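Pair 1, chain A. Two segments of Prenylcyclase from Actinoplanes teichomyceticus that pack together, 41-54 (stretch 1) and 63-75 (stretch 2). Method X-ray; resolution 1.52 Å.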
# COMPACT_ATOMS: atom_id res chain seq x y z
N ASP A 41 10.23 3.53 -8.99
CA ASP A 41 11.34 3.94 -8.09
C ASP A 41 10.79 4.66 -6.85
O ASP A 41 10.93 4.13 -5.77
CB ASP A 41 12.44 4.74 -8.79
CG ASP A 41 11.96 5.80 -9.77
OD1 ASP A 41 10.83 6.27 -9.63
OD2 ASP A 41 12.74 6.14 -10.65
N ASP A 42 10.16 5.82 -7.03
CA ASP A 42 9.70 6.65 -5.87
C ASP A 42 8.69 5.91 -4.99
O ASP A 42 8.88 5.88 -3.78
CB ASP A 42 9.23 8.02 -6.34
CG ASP A 42 10.35 8.83 -6.97
OD1 ASP A 42 11.50 8.43 -6.84
OD2 ASP A 42 10.06 9.85 -7.57
N TRP A 43 7.63 5.38 -5.58
CA TRP A 43 6.63 4.66 -4.80
C TRP A 43 7.27 3.53 -4.01
O TRP A 43 7.13 3.44 -2.78
CB TRP A 43 5.53 4.15 -5.73
CG TRP A 43 4.67 3.08 -5.10
CD1 TRP A 43 4.15 3.04 -3.81
CD2 TRP A 43 4.22 1.88 -5.74
NE1 TRP A 43 3.40 1.90 -3.64
CE2 TRP A 43 3.43 1.17 -4.81
CE3 TRP A 43 4.42 1.33 -7.02
CZ2 TRP A 43 2.82 -0.07 -5.10
CZ3 TRP A 43 3.79 0.11 -7.33
CH2 TRP A 43 3.03 -0.60 -6.37
N ILE A 44 8.01 2.64 -4.69
CA ILE A 44 8.55 1.48 -3.99
C ILE A 44 9.62 1.87 -2.99
O ILE A 44 9.71 1.27 -1.92
CB ILE A 44 9.10 0.47 -5.05
CG1 ILE A 44 7.91 -0.11 -5.82
CG2 ILE A 44 9.92 -0.65 -4.43
CD1 ILE A 44 6.92 -0.96 -4.95
N THR A 45 10.48 2.85 -3.32
CA THR A 45 11.46 3.31 -2.35
C THR A 45 10.79 3.81 -1.09
O THR A 45 11.23 3.48 0.01
CB THR A 45 12.30 4.41 -3.01
OG1 THR A 45 13.10 3.84 -4.07
CG2 THR A 45 13.26 5.06 -2.01
N ALA A 46 9.77 4.66 -1.25
CA ALA A 46 9.04 5.18 -0.08
C ALA A 46 8.40 4.04 0.71
O ALA A 46 8.44 4.02 1.94
CB ALA A 46 7.99 6.17 -0.50
N TYR A 47 7.79 3.07 0.01
CA TYR A 47 7.06 2.01 0.70
C TYR A 47 8.02 1.11 1.49
O TYR A 47 7.77 0.78 2.66
CB TYR A 47 6.32 1.20 -0.38
CG TYR A 47 5.42 0.10 0.18
CD1 TYR A 47 4.16 0.46 0.64
CD2 TYR A 47 5.84 -1.23 0.27
CE1 TYR A 47 3.32 -0.48 1.20
CE2 TYR A 47 4.98 -2.20 0.78
CZ TYR A 47 3.72 -1.81 1.22
OH TYR A 47 2.82 -2.74 1.73
N VAL A 48 9.12 0.70 0.87
CA VAL A 48 10.09 -0.15 1.57
C VAL A 48 10.73 0.60 2.74
O VAL A 48 10.84 0.06 3.84
CB VAL A 48 11.16 -0.64 0.57
CG1 VAL A 48 12.32 -1.33 1.29
CG2 VAL A 48 10.48 -1.59 -0.51
N ALA A 49 11.13 1.86 2.49
CA ALA A 49 11.76 2.67 3.53
C ALA A 49 10.84 2.82 4.73
O ALA A 49 11.30 2.76 5.87
CB ALA A 49 12.14 4.06 2.99
N GLY A 50 9.52 2.99 4.48
CA GLY A 50 8.60 3.20 5.60
C GLY A 50 8.52 2.00 6.51
O GLY A 50 8.38 2.13 7.73
N VAL A 51 8.64 0.79 5.96
CA VAL A 51 8.67 -0.40 6.81
C VAL A 51 9.99 -0.48 7.57
O VAL A 51 10.03 -0.72 8.79
CB VAL A 51 8.42 -1.67 5.96
CG1 VAL A 51 8.62 -2.91 6.83
CG2 VAL A 51 6.99 -1.66 5.39
N LEU A 52 11.10 -0.24 6.85
CA LEU A 52 12.43 -0.40 7.45
C LEU A 52 12.61 0.54 8.62
O LEU A 52 13.23 0.16 9.60
CB LEU A 52 13.51 -0.19 6.39
CG LEU A 52 13.65 -1.31 5.35
CD1 LEU A 52 14.69 -0.96 4.31
CD2 LEU A 52 14.01 -2.64 6.02
N VAL A 53 12.09 1.78 8.56
CA VAL A 53 12.38 2.69 9.68
C VAL A 53 11.62 2.30 10.94
O VAL A 53 11.92 2.83 12.02
CB VAL A 53 12.10 4.18 9.33
CG1 VAL A 53 12.98 4.70 8.19
CG2 VAL A 53 10.62 4.48 9.06
N GLN A 54 10.68 1.36 10.88
CA GLN A 54 9.92 0.89 12.03
C GLN A 54 10.48 -0.39 12.65
O GLN A 54 9.93 -0.87 13.65
CB GLN A 54 8.48 0.64 11.64
CG GLN A 54 7.78 1.87 11.13
CD GLN A 54 6.38 1.51 10.65
OE1 GLN A 54 5.53 1.04 11.44
NE2 GLN A 54 6.15 1.64 9.34
N ALA A 63 19.08 2.87 6.26
CA ALA A 63 18.72 2.77 4.86
C ALA A 63 17.41 3.50 4.59
O ALA A 63 17.27 4.15 3.56
CB ALA A 63 18.62 1.31 4.46
N GLY A 64 16.48 3.45 5.55
CA GLY A 64 15.22 4.18 5.38
C GLY A 64 15.41 5.68 5.40
O GLY A 64 14.82 6.42 4.61
N ARG A 65 16.32 6.16 6.28
CA ARG A 65 16.61 7.61 6.31
C ARG A 65 17.35 8.06 5.06
O ARG A 65 17.08 9.15 4.51
CB ARG A 65 17.40 7.95 7.58
CG ARG A 65 16.58 7.86 8.81
CD ARG A 65 17.42 7.87 10.11
NE ARG A 65 16.52 7.94 11.26
CZ ARG A 65 15.72 6.96 11.70
NH1 ARG A 65 15.67 5.77 11.10
NH2 ARG A 65 14.93 7.18 12.76
N ALA A 66 18.27 7.22 4.54
CA ALA A 66 18.94 7.53 3.28
C ALA A 66 17.92 7.66 2.14
O ALA A 66 18.03 8.54 1.29
CB ALA A 66 19.98 6.45 3.00
N ALA A 67 16.91 6.79 2.13
CA ALA A 67 15.87 6.86 1.11
C ALA A 67 15.04 8.13 1.21
O ALA A 67 14.67 8.72 0.19
CB ALA A 67 14.95 5.63 1.25
N MET A 68 14.70 8.55 2.44
CA MET A 68 14.00 9.82 2.59
C MET A 68 14.82 10.96 1.98
O MET A 68 14.28 11.78 1.24
CB MET A 68 13.73 10.10 4.07
CG MET A 68 13.01 11.42 4.29
SD MET A 68 11.19 11.39 4.19
CE MET A 68 10.88 11.81 2.53
N ASP A 69 16.14 10.97 2.26
CA ASP A 69 16.99 12.01 1.65
C ASP A 69 16.98 11.95 0.13
O ASP A 69 17.01 12.99 -0.52
CB ASP A 69 18.43 11.87 2.12
CG ASP A 69 18.61 12.24 3.54
OD1 ASP A 69 17.80 13.07 4.01
OD2 ASP A 69 19.55 11.70 4.17
N LEU A 70 16.93 10.73 -0.46
CA LEU A 70 16.86 10.61 -1.91
C LEU A 70 15.53 11.10 -2.48
O LEU A 70 15.47 11.59 -3.62
CB LEU A 70 17.04 9.14 -2.34
CG LEU A 70 18.35 8.43 -2.08
CD1 LEU A 70 18.15 6.99 -2.43
CD2 LEU A 70 19.50 9.02 -2.92
N LEU A 71 14.44 10.91 -1.73
CA LEU A 71 13.14 11.22 -2.26
C LEU A 71 12.84 12.71 -2.28
O LEU A 71 12.07 13.17 -3.11
CB LEU A 71 12.08 10.50 -1.43
CG LEU A 71 11.98 8.98 -1.70
CD1 LEU A 71 11.27 8.38 -0.53
CD2 LEU A 71 11.21 8.77 -3.06
N VAL A 72 13.35 13.46 -1.30
CA VAL A 72 12.96 14.88 -1.23
C VAL A 72 13.26 15.61 -2.54
O VAL A 72 12.34 16.28 -3.07
CB VAL A 72 13.63 15.55 -0.02
CG1 VAL A 72 13.42 17.08 -0.07
CG2 VAL A 72 13.03 15.01 1.30
N PRO A 73 14.46 15.53 -3.13
CA PRO A 73 14.69 16.26 -4.39
C PRO A 73 13.92 15.75 -5.59
O PRO A 73 13.88 16.43 -6.64
CB PRO A 73 16.19 16.11 -4.61
CG PRO A 73 16.66 15.05 -3.74
CD PRO A 73 15.69 14.93 -2.61
N GLU A 74 13.34 14.56 -5.51
CA GLU A 74 12.52 14.05 -6.61
C GLU A 74 11.11 14.60 -6.64
O GLU A 74 10.36 14.34 -7.60
CB GLU A 74 12.44 12.52 -6.54
CG GLU A 74 13.77 11.85 -6.57
CD GLU A 74 14.53 12.18 -7.84
OE1 GLU A 74 13.87 12.27 -8.90
OE2 GLU A 74 15.75 12.39 -7.76
N GLN A 75 10.71 15.40 -5.65
CA GLN A 75 9.38 15.99 -5.69
C GLN A 75 9.19 16.85 -6.94
O GLN A 75 10.07 17.66 -7.29
CB GLN A 75 9.18 16.87 -4.42
CG GLN A 75 7.73 17.35 -4.21
CD GLN A 75 7.62 18.17 -2.92
OE1 GLN A 75 8.61 18.77 -2.49
NE2 GLN A 75 6.44 18.18 -2.32
O HOH W 1 9.76 11.86 -8.95
O HOH W 2 14.51 3.56 12.52

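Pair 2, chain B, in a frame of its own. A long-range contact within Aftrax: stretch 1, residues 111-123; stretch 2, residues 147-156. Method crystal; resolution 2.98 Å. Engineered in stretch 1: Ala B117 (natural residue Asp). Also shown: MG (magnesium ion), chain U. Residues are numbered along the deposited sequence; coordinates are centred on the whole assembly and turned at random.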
# COMPACT_ATOMS: atom_id res chain seq x y z
N PHE B 111 -22.32 1.04 -16.58
CA PHE B 111 -22.54 1.07 -18.01
C PHE B 111 -21.25 1.53 -18.63
O PHE B 111 -20.62 0.82 -19.43
CB PHE B 111 -23.66 2.08 -18.29
CG PHE B 111 -24.12 2.13 -19.71
CD1 PHE B 111 -24.97 1.15 -20.20
CD2 PHE B 111 -23.74 3.17 -20.55
CE1 PHE B 111 -25.41 1.19 -21.50
CE2 PHE B 111 -24.17 3.21 -21.85
CZ PHE B 111 -25.01 2.22 -22.33
N LEU B 112 -20.84 2.74 -18.23
CA LEU B 112 -19.62 3.37 -18.73
C LEU B 112 -18.37 2.48 -18.56
O LEU B 112 -17.60 2.27 -19.52
CB LEU B 112 -19.41 4.73 -18.05
CG LEU B 112 -20.05 5.97 -18.69
CD1 LEU B 112 -21.35 5.65 -19.40
CD2 LEU B 112 -20.27 7.03 -17.63
N ASN B 113 -18.21 1.96 -17.35
CA ASN B 113 -17.11 1.06 -17.01
C ASN B 113 -17.17 -0.24 -17.82
O ASN B 113 -16.14 -0.75 -18.25
CB ASN B 113 -17.11 0.71 -15.52
CG ASN B 113 -16.39 1.73 -14.67
OD1 ASN B 113 -15.68 2.60 -15.17
ND2 ASN B 113 -16.56 1.61 -13.35
N GLY B 114 -18.37 -0.78 -17.99
CA GLY B 114 -18.55 -1.98 -18.78
C GLY B 114 -18.07 -1.81 -20.21
O GLY B 114 -17.38 -2.68 -20.75
N PHE B 115 -18.43 -0.69 -20.83
CA PHE B 115 -18.01 -0.46 -22.21
C PHE B 115 -16.51 -0.27 -22.31
O PHE B 115 -15.83 -0.88 -23.19
CB PHE B 115 -18.76 0.72 -22.83
CG PHE B 115 -20.10 0.34 -23.41
CD1 PHE B 115 -21.25 0.33 -22.62
CD2 PHE B 115 -20.22 -0.01 -24.75
CE1 PHE B 115 -22.47 -0.02 -23.15
CE2 PHE B 115 -21.44 -0.35 -25.28
CZ PHE B 115 -22.57 -0.36 -24.48
N ALA B 116 -15.98 0.57 -21.40
CA ALA B 116 -14.53 0.77 -21.33
C ALA B 116 -13.80 -0.58 -21.21
O ALA B 116 -12.84 -0.85 -21.95
CB ALA B 116 -14.14 1.71 -20.19
N ALA B 117 -14.28 -1.42 -20.31
CA ALA B 117 -13.79 -2.78 -20.14
C ALA B 117 -13.81 -3.56 -21.43
O ALA B 117 -12.87 -4.31 -21.74
CB ALA B 117 -14.62 -3.50 -19.10
N ALA B 118 -14.91 -3.43 -22.18
CA ALA B 118 -15.09 -4.21 -23.40
C ALA B 118 -14.02 -3.89 -24.44
O ALA B 118 -13.65 -4.77 -25.24
CB ALA B 118 -16.49 -4.04 -23.99
N VAL B 119 -13.52 -2.64 -24.43
CA VAL B 119 -12.38 -2.29 -25.29
C VAL B 119 -11.23 -3.33 -25.36
O VAL B 119 -10.73 -3.66 -26.45
CB VAL B 119 -11.78 -0.93 -24.95
CG1 VAL B 119 -10.68 -0.57 -25.96
CG2 VAL B 119 -12.88 0.11 -24.98
N GLY B 120 -10.82 -3.86 -24.20
CA GLY B 120 -9.76 -4.85 -24.14
C GLY B 120 -10.12 -6.18 -24.75
O GLY B 120 -9.26 -6.84 -25.37
N GLU B 121 -11.39 -6.59 -24.58
CA GLU B 121 -11.83 -7.85 -25.16
C GLU B 121 -11.82 -7.68 -26.67
O GLU B 121 -11.45 -8.58 -27.43
CB GLU B 121 -13.23 -8.24 -24.67
CG GLU B 121 -13.38 -8.30 -23.16
CD GLU B 121 -12.50 -9.35 -22.50
OE1 GLU B 121 -11.93 -10.20 -23.22
OE2 GLU B 121 -12.37 -9.31 -21.25
N LEU B 122 -12.22 -6.48 -27.10
CA LEU B 122 -12.15 -6.15 -28.50
C LEU B 122 -10.71 -6.27 -28.99
O LEU B 122 -10.46 -6.83 -30.06
CB LEU B 122 -12.73 -4.76 -28.76
CG LEU B 122 -14.26 -4.74 -28.71
CD1 LEU B 122 -14.81 -3.34 -28.89
CD2 LEU B 122 -14.82 -5.67 -29.76
N ARG B 123 -9.75 -5.77 -28.21
CA ARG B 123 -8.35 -5.94 -28.59
C ARG B 123 -8.02 -7.41 -28.83
O ARG B 123 -7.55 -7.75 -29.93
CB ARG B 123 -7.37 -5.32 -27.59
CG ARG B 123 -5.98 -5.92 -27.73
CD ARG B 123 -4.88 -5.08 -27.13
NE ARG B 123 -3.58 -5.76 -27.16
CZ ARG B 123 -2.84 -5.96 -28.26
NH1 ARG B 123 -3.26 -5.55 -29.45
NH2 ARG B 123 -1.66 -6.57 -28.17
N LYS B 147 -14.20 4.35 -31.19
CA LYS B 147 -15.47 5.04 -30.97
C LYS B 147 -15.76 5.11 -29.48
O LYS B 147 -15.93 6.19 -28.93
CB LYS B 147 -16.62 4.34 -31.68
N ILE B 148 -15.80 3.94 -28.84
CA ILE B 148 -15.99 3.83 -27.41
C ILE B 148 -15.04 4.74 -26.66
O ILE B 148 -15.46 5.47 -25.77
CB ILE B 148 -15.76 2.40 -26.92
CG1 ILE B 148 -16.74 1.43 -27.58
CG2 ILE B 148 -15.93 2.32 -25.43
CD1 ILE B 148 -16.42 -0.05 -27.32
N TYR B 149 -13.76 4.72 -27.02
CA TYR B 149 -12.83 5.63 -26.35
C TYR B 149 -13.30 7.07 -26.47
O TYR B 149 -13.45 7.75 -25.45
CB TYR B 149 -11.39 5.50 -26.87
CG TYR B 149 -10.41 6.38 -26.09
CD1 TYR B 149 -9.93 5.98 -24.84
CD2 TYR B 149 -10.00 7.62 -26.58
CE1 TYR B 149 -9.05 6.78 -24.12
CE2 TYR B 149 -9.12 8.42 -25.86
CZ TYR B 149 -8.65 8.00 -24.63
OH TYR B 149 -7.77 8.80 -23.90
N GLU B 150 -13.55 7.50 -27.70
CA GLU B 150 -13.98 8.87 -28.02
C GLU B 150 -15.22 9.30 -27.21
O GLU B 150 -15.20 10.32 -26.51
CB GLU B 150 -14.24 9.00 -29.52
CG GLU B 150 -14.39 10.43 -30.05
CD GLU B 150 -15.29 10.50 -31.31
OE1 GLU B 150 -16.06 9.54 -31.58
OE2 GLU B 150 -15.24 11.54 -32.01
N ARG B 151 -16.29 8.51 -27.30
CA ARG B 151 -17.53 8.83 -26.61
C ARG B 151 -17.38 8.82 -25.09
O ARG B 151 -17.81 9.75 -24.41
CB ARG B 151 -18.66 7.90 -27.06
CG ARG B 151 -18.94 7.97 -28.57
CD ARG B 151 -20.21 8.75 -28.93
NE ARG B 151 -20.63 9.64 -27.85
CZ ARG B 151 -20.15 10.86 -27.66
NH1 ARG B 151 -19.22 11.34 -28.48
NH2 ARG B 151 -20.59 11.59 -26.64
N LEU B 152 -16.75 7.79 -24.55
CA LEU B 152 -16.59 7.66 -23.10
C LEU B 152 -15.69 8.73 -22.50
O LEU B 152 -15.80 9.03 -21.32
CB LEU B 152 -16.05 6.29 -22.73
CG LEU B 152 -17.09 5.30 -22.20
CD1 LEU B 152 -18.38 5.44 -22.99
CD2 LEU B 152 -16.54 3.87 -22.27
N MET B 153 -14.79 9.30 -23.29
CA MET B 153 -13.90 10.32 -22.75
C MET B 153 -14.70 11.55 -22.31
O MET B 153 -14.31 12.28 -21.39
CB MET B 153 -12.82 10.71 -23.76
CG MET B 153 -11.58 9.83 -23.67
SD MET B 153 -10.78 9.93 -22.06
CE MET B 153 -10.07 11.55 -22.11
N GLU B 154 -15.83 11.77 -22.97
CA GLU B 154 -16.65 12.93 -22.70
C GLU B 154 -17.29 12.86 -21.30
O GLU B 154 -17.95 13.81 -20.86
CB GLU B 154 -17.70 13.10 -23.81
CG GLU B 154 -17.81 14.53 -24.37
CD GLU B 154 -17.37 14.66 -25.83
OE1 GLU B 154 -17.54 13.66 -26.58
OE2 GLU B 154 -16.87 15.75 -26.22
N PHE B 155 -17.09 11.75 -20.60
CA PHE B 155 -17.64 11.58 -19.25
C PHE B 155 -16.60 11.78 -18.15
O PHE B 155 -16.92 11.68 -16.97
CB PHE B 155 -18.31 10.22 -19.09
CG PHE B 155 -19.65 10.13 -19.74
CD1 PHE B 155 -19.77 9.96 -21.11
CD2 PHE B 155 -20.81 10.23 -18.99
CE1 PHE B 155 -21.01 9.89 -21.71
CE2 PHE B 155 -22.05 10.15 -19.59
CZ PHE B 155 -22.15 9.98 -20.95
N THR B 156 -15.37 12.06 -18.54
CA THR B 156 -14.29 12.24 -17.59
C THR B 156 -14.48 13.50 -16.75
O THR B 156 -14.01 13.57 -15.61
CB THR B 156 -12.95 12.30 -18.34
OG1 THR B 156 -12.80 11.11 -19.10
CG2 THR B 156 -11.77 12.45 -17.37
MG MG U . -12.54 -8.49 -19.36
O HOH W 3 -11.62 -6.97 -20.40

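Both pairs are two helices packed nearly antiparallel, with angles of 146° in pair 1 and 156° in pair 2 between their N-to-C directions. Fourteen central residues superpose with an RMSD of 0.5 Å, although the axes approach to 8.3 Å in pair 1 and 9.7 Å in pair 2. In neither pair does a direct hydrogen bond cross the interface, so shape does most of the work, and the side chains must suit the spacing.

The clearest exchange is at Ala A67 and Ile B148, whose CA atoms fall 0.3 Å apart. Ala A67 CB lies 3.7 Å from both Thr A45 CG2 and Ala A49 CB; a single methyl group is all that this close packing needs. In pair 2 the branched Ile B148 fills the wider gap as a knob among Phe B115, Ala B116, Val B119 and Leu B122. Its CG2 reaches Val B119 CG2 at 3.8 Å, while its CD1 reaches Leu B122 CD1 at 4.0 Å. The facing position changes in the same sense: Ala A49 matches the larger Val B119. Leu A52 and Leu B122 also match and both point toward the opposite helix, but Leu A52 makes no close contact there.

Pair 1 comes closest beside Ala A49, where the CA atoms of Ala A49 and Gly A64 are 4.2 Å apart. Glycine suits this place because an ideal CB on Gly A64 would lie 2.3 Å from Val A53 CG1, a clash.

Thr A45 corresponds to Phe B115, and both direct CB toward the partner. Thr A45 offers its methyl group to the interface, with its CG2 also 4.1 Å from Leu A71 CG. Phe B115 uses the base of its side chain, CB lying 3.9 Å from Leu B152 CD2, while its end leads away; a large aromatic residue thus fits without its ring having to wedge between the helices.

Besides Leu A52 and Leu B122, two more inward matches keep their residue type. Ala A46 and Ala B116 point sideways, and their small side chains let a leucine lie close: Ala A46 CB is 4.0 Å from Leu A71 CD1, and Ala B116 CB is 3.8 Å from Leu B152 CD2. These leucines are themselves equivalent, each an apolar side chain that points toward the facing helix and lies against its alanine. Leu B152 CD2 also packs 3.4 Å from Leu B112 O, much as Leu A71 CD2 lies 3.8 Å from Asp A42 O.

At the end of the contact, chemistry changes most. Asp A42 and Glu A74 match Leu B112 and Phe B155. Water 1 lies between them, its O 2.5 Å from the carboxylate atom Asp A42 OD2 and 2.9 Å from the backbone carbonyl Glu A74 O; Asp A42 OD2 also approaches Glu A74 CB at 3.7 Å. In pair 2, Leu B112 lies over one face of the Phe B155 ring, with Leu B112 CD2 3.5 Å from Phe B155 CD2. Carboxylate side chains thus take in one pair the places that leucine and phenylalanine take in the other; exposed Glu A74 suits solvent, while buried Phe B155 packs on its leucine.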